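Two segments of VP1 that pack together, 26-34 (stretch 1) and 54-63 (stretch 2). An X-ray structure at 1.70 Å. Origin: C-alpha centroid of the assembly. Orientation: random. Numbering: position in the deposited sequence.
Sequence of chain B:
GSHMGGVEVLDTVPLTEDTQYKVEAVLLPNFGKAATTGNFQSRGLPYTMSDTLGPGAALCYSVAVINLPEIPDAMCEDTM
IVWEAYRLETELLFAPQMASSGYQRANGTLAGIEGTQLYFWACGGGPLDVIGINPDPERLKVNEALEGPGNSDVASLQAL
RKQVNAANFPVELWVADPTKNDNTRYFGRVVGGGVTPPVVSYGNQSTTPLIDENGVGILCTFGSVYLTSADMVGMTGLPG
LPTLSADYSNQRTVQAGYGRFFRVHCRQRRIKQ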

ATOM      1  N   VAL B  26     -24.735   5.995 -14.992  1.00 14.59           N
ATOM      2  CA  VAL B  26     -24.386   6.034 -13.581  1.00 13.11           C
ATOM      3  C   VAL B  26     -25.351   5.134 -12.810  1.00 13.92           C
ATOM      4  O   VAL B  26     -26.555   5.386 -12.816  1.00 16.64           O
ATOM      5  CB  VAL B  26     -24.446   7.438 -13.003  1.00 14.21           C
ATOM      6  CG1 VAL B  26     -24.078   7.401 -11.525  1.00 16.22           C
ATOM      7  CG2 VAL B  26     -23.536   8.371 -13.785  1.00 15.80           C
ATOM      8  N   LEU B  27     -24.808   4.083 -12.216  1.00 11.62           N
ATOM      9  CA  LEU B  27     -25.560   3.119 -11.417  1.00 12.48           C
ATOM     10  C   LEU B  27     -25.628   3.715 -10.031  1.00 13.79           C
ATOM     11  O   LEU B  27     -24.612   4.112  -9.459  1.00 13.95           O
ATOM     12  CB  LEU B  27     -24.936   1.740 -11.352  1.00 12.67           C
ATOM     13  CG  LEU B  27     -25.251   0.769 -12.503  1.00 13.09           C
ATOM     14  CD1 LEU B  27     -24.796   1.395 -13.818  1.00 13.19           C
ATOM     15  CD2 LEU B  27     -24.661  -0.612 -12.311  1.00 15.67           C
ATOM     16  N   LEU B  28     -26.843   3.771  -9.503  1.00 12.69           N
ATOM     17  CA  LEU B  28     -27.111   4.381  -8.222  1.00 12.74           C
ATOM     18  C   LEU B  28     -27.197   3.309  -7.127  1.00 12.01           C
ATOM     19  O   LEU B  28     -27.621   2.170  -7.388  1.00 12.24           O
ATOM     20  CB  LEU B  28     -28.436   5.148  -8.262  1.00 13.69           C
ATOM     21  CG  LEU B  28     -28.632   6.221  -9.332  1.00 14.69           C
ATOM     22  CD1 LEU B  28     -29.971   6.923  -9.201  1.00 18.82           C
ATOM     23  CD2 LEU B  28     -27.482   7.220  -9.298  1.00 15.64           C
ATOM     24  N   PRO B  29     -26.800   3.663  -5.905  1.00 11.10           N
ATOM     25  CA  PRO B  29     -26.862   2.684  -4.847  1.00 11.62           C
ATOM     26  C   PRO B  29     -28.276   2.275  -4.493  1.00 10.48           C
ATOM     27  O   PRO B  29     -29.200   3.065  -4.618  1.00 12.44           O
ATOM     28  CB  PRO B  29     -26.221   3.414  -3.666  1.00 10.99           C
ATOM     29  CG  PRO B  29     -26.453   4.835  -3.930  1.00 11.87           C
ATOM     30  CD  PRO B  29     -26.229   4.940  -5.411  1.00 12.65           C
ATOM     31  N   ASN B  30     -28.384   1.021  -4.089  1.00 12.59           N
ATOM     32  CA  ASN B  30     -29.641   0.386  -3.913  1.00 15.80           C
ATOM     33  C   ASN B  30     -29.664  -0.492  -2.680  1.00 13.74           C
ATOM     34  O   ASN B  30     -28.923  -1.459  -2.613  1.00 13.57           O
ATOM     35  CB  ASN B  30     -29.839  -0.450  -5.187  1.00 22.19           C
ATOM     36  CG  ASN B  30     -31.027  -1.307  -5.121  1.00 34.04           C
ATOM     37  OD1 ASN B  30     -32.041  -0.927  -4.540  1.00 30.33           O
ATOM     38  ND2 ASN B  30     -30.912  -2.508  -5.678  1.00 37.56           N
ATOM     39  N   PHE B  31     -30.505  -0.130  -1.698  1.00 15.59           N
ATOM     40  CA  PHE B  31     -30.681  -0.922  -0.492  1.00 18.15           C
ATOM     41  C   PHE B  31     -32.054  -1.479  -0.732  1.00 22.36           C
ATOM     42  O   PHE B  31     -33.071  -0.917  -0.266  1.00 27.82           O
ATOM     43  CB  PHE B  31     -30.694  -0.052   0.769  1.00 20.24           C
ATOM     44  CG  PHE B  31     -29.354   0.485   1.145  1.00 15.65           C
ATOM     45  CD1 PHE B  31     -28.871   1.638   0.557  1.00 13.80           C
ATOM     46  CD2 PHE B  31     -28.567  -0.169   2.072  1.00 15.25           C
ATOM     47  CE1 PHE B  31     -27.646   2.131   0.889  1.00 16.12           C
ATOM     48  CE2 PHE B  31     -27.333   0.342   2.431  1.00 14.44           C
ATOM     49  CZ  PHE B  31     -26.880   1.493   1.840  1.00 14.24           C
ATOM     50  N   GLY B  32     -32.050  -2.527  -1.544  1.00 19.98           N
ATOM     51  CA  GLY B  32     -33.208  -3.185  -2.073  1.00 28.64           C
ATOM     52  C   GLY B  32     -34.176  -3.606  -1.006  1.00 32.64           C
ATOM     53  O   GLY B  32     -33.777  -4.087   0.076  1.00 36.40           O
ATOM     54  N   LYS B  33     -35.435  -3.345  -1.322  1.00 29.08           N
ATOM     55  CA  LYS B  33     -36.595  -3.704  -0.526  1.00 33.98           C
ATOM     56  C   LYS B  33     -37.597  -4.521  -1.351  1.00 31.68           C
ATOM     57  O   LYS B  33     -38.626  -4.946  -0.836  1.00 33.97           O
ATOM     58  CB  LYS B  33     -37.321  -2.444  -0.073  1.00 39.48           C
ATOM     59  CG  LYS B  33     -36.559  -1.515   0.836  1.00 42.84           C
ATOM     60  CD  LYS B  33     -37.501  -0.458   1.386  1.00 39.15           C
ATOM     61  CE  LYS B  33     -38.247  -0.954   2.619  1.00 47.10           C
ATOM     62  NZ  LYS B  33     -37.433  -0.830   3.866  1.00 43.29           N
ATOM     63  N   ALA B  34     -37.297  -4.712  -2.636  1.00 32.40           N
ATOM     64  CA  ALA B  34     -38.189  -5.407  -3.568  1.00 36.28           C
ATOM     65  C   ALA B  34     -37.402  -5.743  -4.846  1.00 30.36           C
ATOM     66  O   ALA B  34     -36.350  -5.168  -5.110  1.00 32.62           O
ATOM     67  CB  ALA B  34     -39.408  -4.557  -3.891  1.00 38.61           C
ATOM     68  N   GLY B  54     -31.986  -6.823   7.009  1.00 25.28           N
ATOM     69  CA  GLY B  54     -33.310  -6.263   6.728  1.00 27.11           C
ATOM     70  C   GLY B  54     -33.306  -5.440   5.459  1.00 24.93           C
ATOM     71  O   GLY B  54     -32.336  -4.793   5.142  1.00 23.07           O
ATOM     72  N   PRO B  55     -34.413  -5.438   4.724  1.00 27.99           N
ATOM     73  CA  PRO B  55     -34.460  -4.663   3.510  1.00 25.86           C
ATOM     74  C   PRO B  55     -34.417  -3.157   3.849  1.00 20.70           C
ATOM     75  O   PRO B  55     -35.021  -2.709   4.827  1.00 24.05           O
ATOM     76  CB  PRO B  55     -35.796  -5.078   2.885  1.00 29.14           C
ATOM     77  CG  PRO B  55     -36.637  -5.454   4.034  1.00 28.61           C
ATOM     78  CD  PRO B  55     -35.752  -5.901   5.147  1.00 28.99           C
ATOM     79  N   GLY B  56     -33.714  -2.404   3.025  1.00 20.48           N
ATOM     80  CA  GLY B  56     -33.468  -0.995   3.314  1.00 18.15           C
ATOM     81  C   GLY B  56     -32.200  -0.762   4.118  1.00 17.45           C
ATOM     82  O   GLY B  56     -31.684   0.346   4.122  1.00 19.20           O
ATOM     83  N   ALA B  57     -31.735  -1.784   4.825  1.00 17.55           N
ATOM     84  CA  ALA B  57     -30.530  -1.707   5.648  1.00 18.13           C
ATOM     85  C   ALA B  57     -29.312  -2.348   4.983  1.00 15.48           C
ATOM     86  O   ALA B  57     -28.180  -1.855   5.119  1.00 14.50           O
ATOM     87  CB  ALA B  57     -30.806  -2.393   6.981  1.00 20.61           C
ATOM     88  N   ALA B  58     -29.539  -3.466   4.305  1.00 15.36           N
ATOM     89  CA  ALA B  58     -28.479  -4.219   3.642  1.00 13.90           C
ATOM     90  C   ALA B  58     -28.238  -3.723   2.225  1.00 13.85           C
ATOM     91  O   ALA B  58     -29.191  -3.606   1.439  1.00 14.43           O
ATOM     92  CB  ALA B  58     -28.848  -5.691   3.611  1.00 15.26           C
ATOM     93  N   LEU B  59     -26.984  -3.468   1.876  1.00 11.55           N
ATOM     94  CA  LEU B  59     -26.661  -3.021   0.511  1.00 11.23           C
ATOM     95  C   LEU B  59     -26.851  -4.161  -0.484  1.00 11.40           C
ATOM     96  O   LEU B  59     -26.372  -5.284  -0.261  1.00 12.61           O
ATOM     97  CB  LEU B  59     -25.233  -2.472   0.395  1.00 10.99           C
ATOM     98  CG  LEU B  59     -24.888  -1.806  -0.948  1.00 10.96           C
ATOM     99  CD1 LEU B  59     -25.723  -0.550  -1.167  1.00 12.87           C
ATOM    100  CD2 LEU B  59     -23.403  -1.514  -1.021  1.00 14.83           C
ATOM    101  N   CYS B  60     -27.547  -3.863  -1.594  1.00 10.97           N
ATOM    102  CA  CYS B  60     -27.727  -4.832  -2.658  1.00 10.55           C
ATOM    103  C   CYS B  60     -26.972  -4.436  -3.910  1.00 10.63           C
ATOM    104  O   CYS B  60     -26.601  -3.291  -4.066  1.00 10.25           O
ATOM    105  CB  CYS B  60     -29.216  -5.010  -2.973  1.00 11.44           C
ATOM    106  SG  CYS B  60     -30.190  -5.743  -1.647  1.00 14.17           S
ATOM    107  N   TYR B  61     -26.734  -5.383  -4.813  1.00 10.94           N
ATOM    108  CA  TYR B  61     -26.129  -5.004  -6.080  1.00 11.18           C
ATOM    109  C   TYR B  61     -27.053  -4.047  -6.851  1.00 11.10           C
ATOM    110  O   TYR B  61     -28.300  -4.184  -6.816  1.00 13.80           O
ATOM    111  CB  TYR B  61     -25.874  -6.215  -6.952  1.00 12.08           C
ATOM    112  CG  TYR B  61     -24.759  -7.111  -6.480  1.00 12.48           C
ATOM    113  CD1 TYR B  61     -23.429  -6.814  -6.762  1.00 12.76           C
ATOM    114  CD2 TYR B  61     -25.033  -8.272  -5.795  1.00 13.72           C
ATOM    115  CE1 TYR B  61     -22.399  -7.638  -6.339  1.00 12.46           C
ATOM    116  CE2 TYR B  61     -24.013  -9.127  -5.374  1.00 15.43           C
ATOM    117  CZ  TYR B  61     -22.690  -8.797  -5.638  1.00 13.73           C
ATOM    118  OH  TYR B  61     -21.705  -9.654  -5.210  1.00 15.63           O
ATOM    119  N   SER B  62     -26.408  -3.107  -7.524  1.00 11.40           N
ATOM    120  CA  SER B  62     -27.015  -2.228  -8.486  1.00 12.20           C
ATOM    121  C   SER B  62     -26.852  -2.856  -9.840  1.00 11.74           C
ATOM    122  O   SER B  62     -25.798  -3.409 -10.125  1.00 11.86           O
ATOM    123  CB  SER B  62     -26.290  -0.881  -8.480  1.00 14.18           C
ATOM    124  OG  SER B  62     -26.458  -0.202  -7.231  1.00 15.05           O
ATOM    125  N   VAL B  63     -27.871  -2.729 -10.684  1.00 11.29           N
ATOM    126  CA  VAL B  63     -27.805  -3.259 -12.042  1.00 13.68           C
ATOM    127  C   VAL B  63     -28.353  -2.231 -13.014  1.00 12.73           C
ATOM    128  O   VAL B  63     -29.292  -1.483 -12.705  1.00 14.57           O
ATOM    129  CB  VAL B  63     -28.577  -4.591 -12.203  1.00 17.28           C
ATOM    130  CG1 VAL B  63     -27.932  -5.700 -11.377  1.00 19.42           C
ATOM    131  CG2 VAL B  63     -30.019  -4.444 -11.802  1.00 19.57           C
TER
HETATM  132  O   HOH W   1     -25.970  -0.641  -4.687  1.00 10.44           O

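The two segments of VP1 run antiparallel, Lys33 lying near Pro55 and Phe31 near Leu59, and together they bury 653 Å². Most of both segments is loop or turn. Phe31, Ser62 and Asn30 have the largest covered areas.

Phe31 fills the apolar part of the contact. Leu59 CD1 sits over one face of its ring, 3.9 Å from the centroid and 14° off the normal, a CH-pi contact that places a methyl group against the aromatic electrons. Near the plane of the ring, Ala57 O approaches Phe31 CD2 at 3.5 Å, where the partly positive ring hydrogens suit a carbonyl oxygen.

Ser62 works through its hydroxyl. Its OG donates to Leu28 O at 2.6 Å, satisfying a loop carbonyl that follows the strand, and accepts from a water whose O lies 2.6 Å from Ser62 OG. The same water accepts from Asn30 N (3.0 Å to its oxygen) and donates to Cys60 O (2.8 Å), so it bridges Asn30 N and Cys60 O, which at 4.7 Å are too far apart to bond directly. On the strand side of Ser62, Leu27 CD2 packs 3.7 Å from Ser62 O.

Asn30 links these two regions. Its carbonyl O receives a hydrogen bond from Cys60 N at 3.0 Å, while its CA-to-CB bond points toward the other segment and its ND2 makes a weak bond to Tyr61 O at 3.3 Å.

Beyond Phe31, Gly56 N bonds weakly to Gly32 O at 3.4 Å, and the Lys33 side chain curls back so that NZ donates to Pro55 O at 3.2 Å. Gly56 has phi/psi of 90/-22°, a conformation suited to glycine; a CB there would also lie 2.8 Å from Lys33 NZ, so its absence leaves room for the ammonium group.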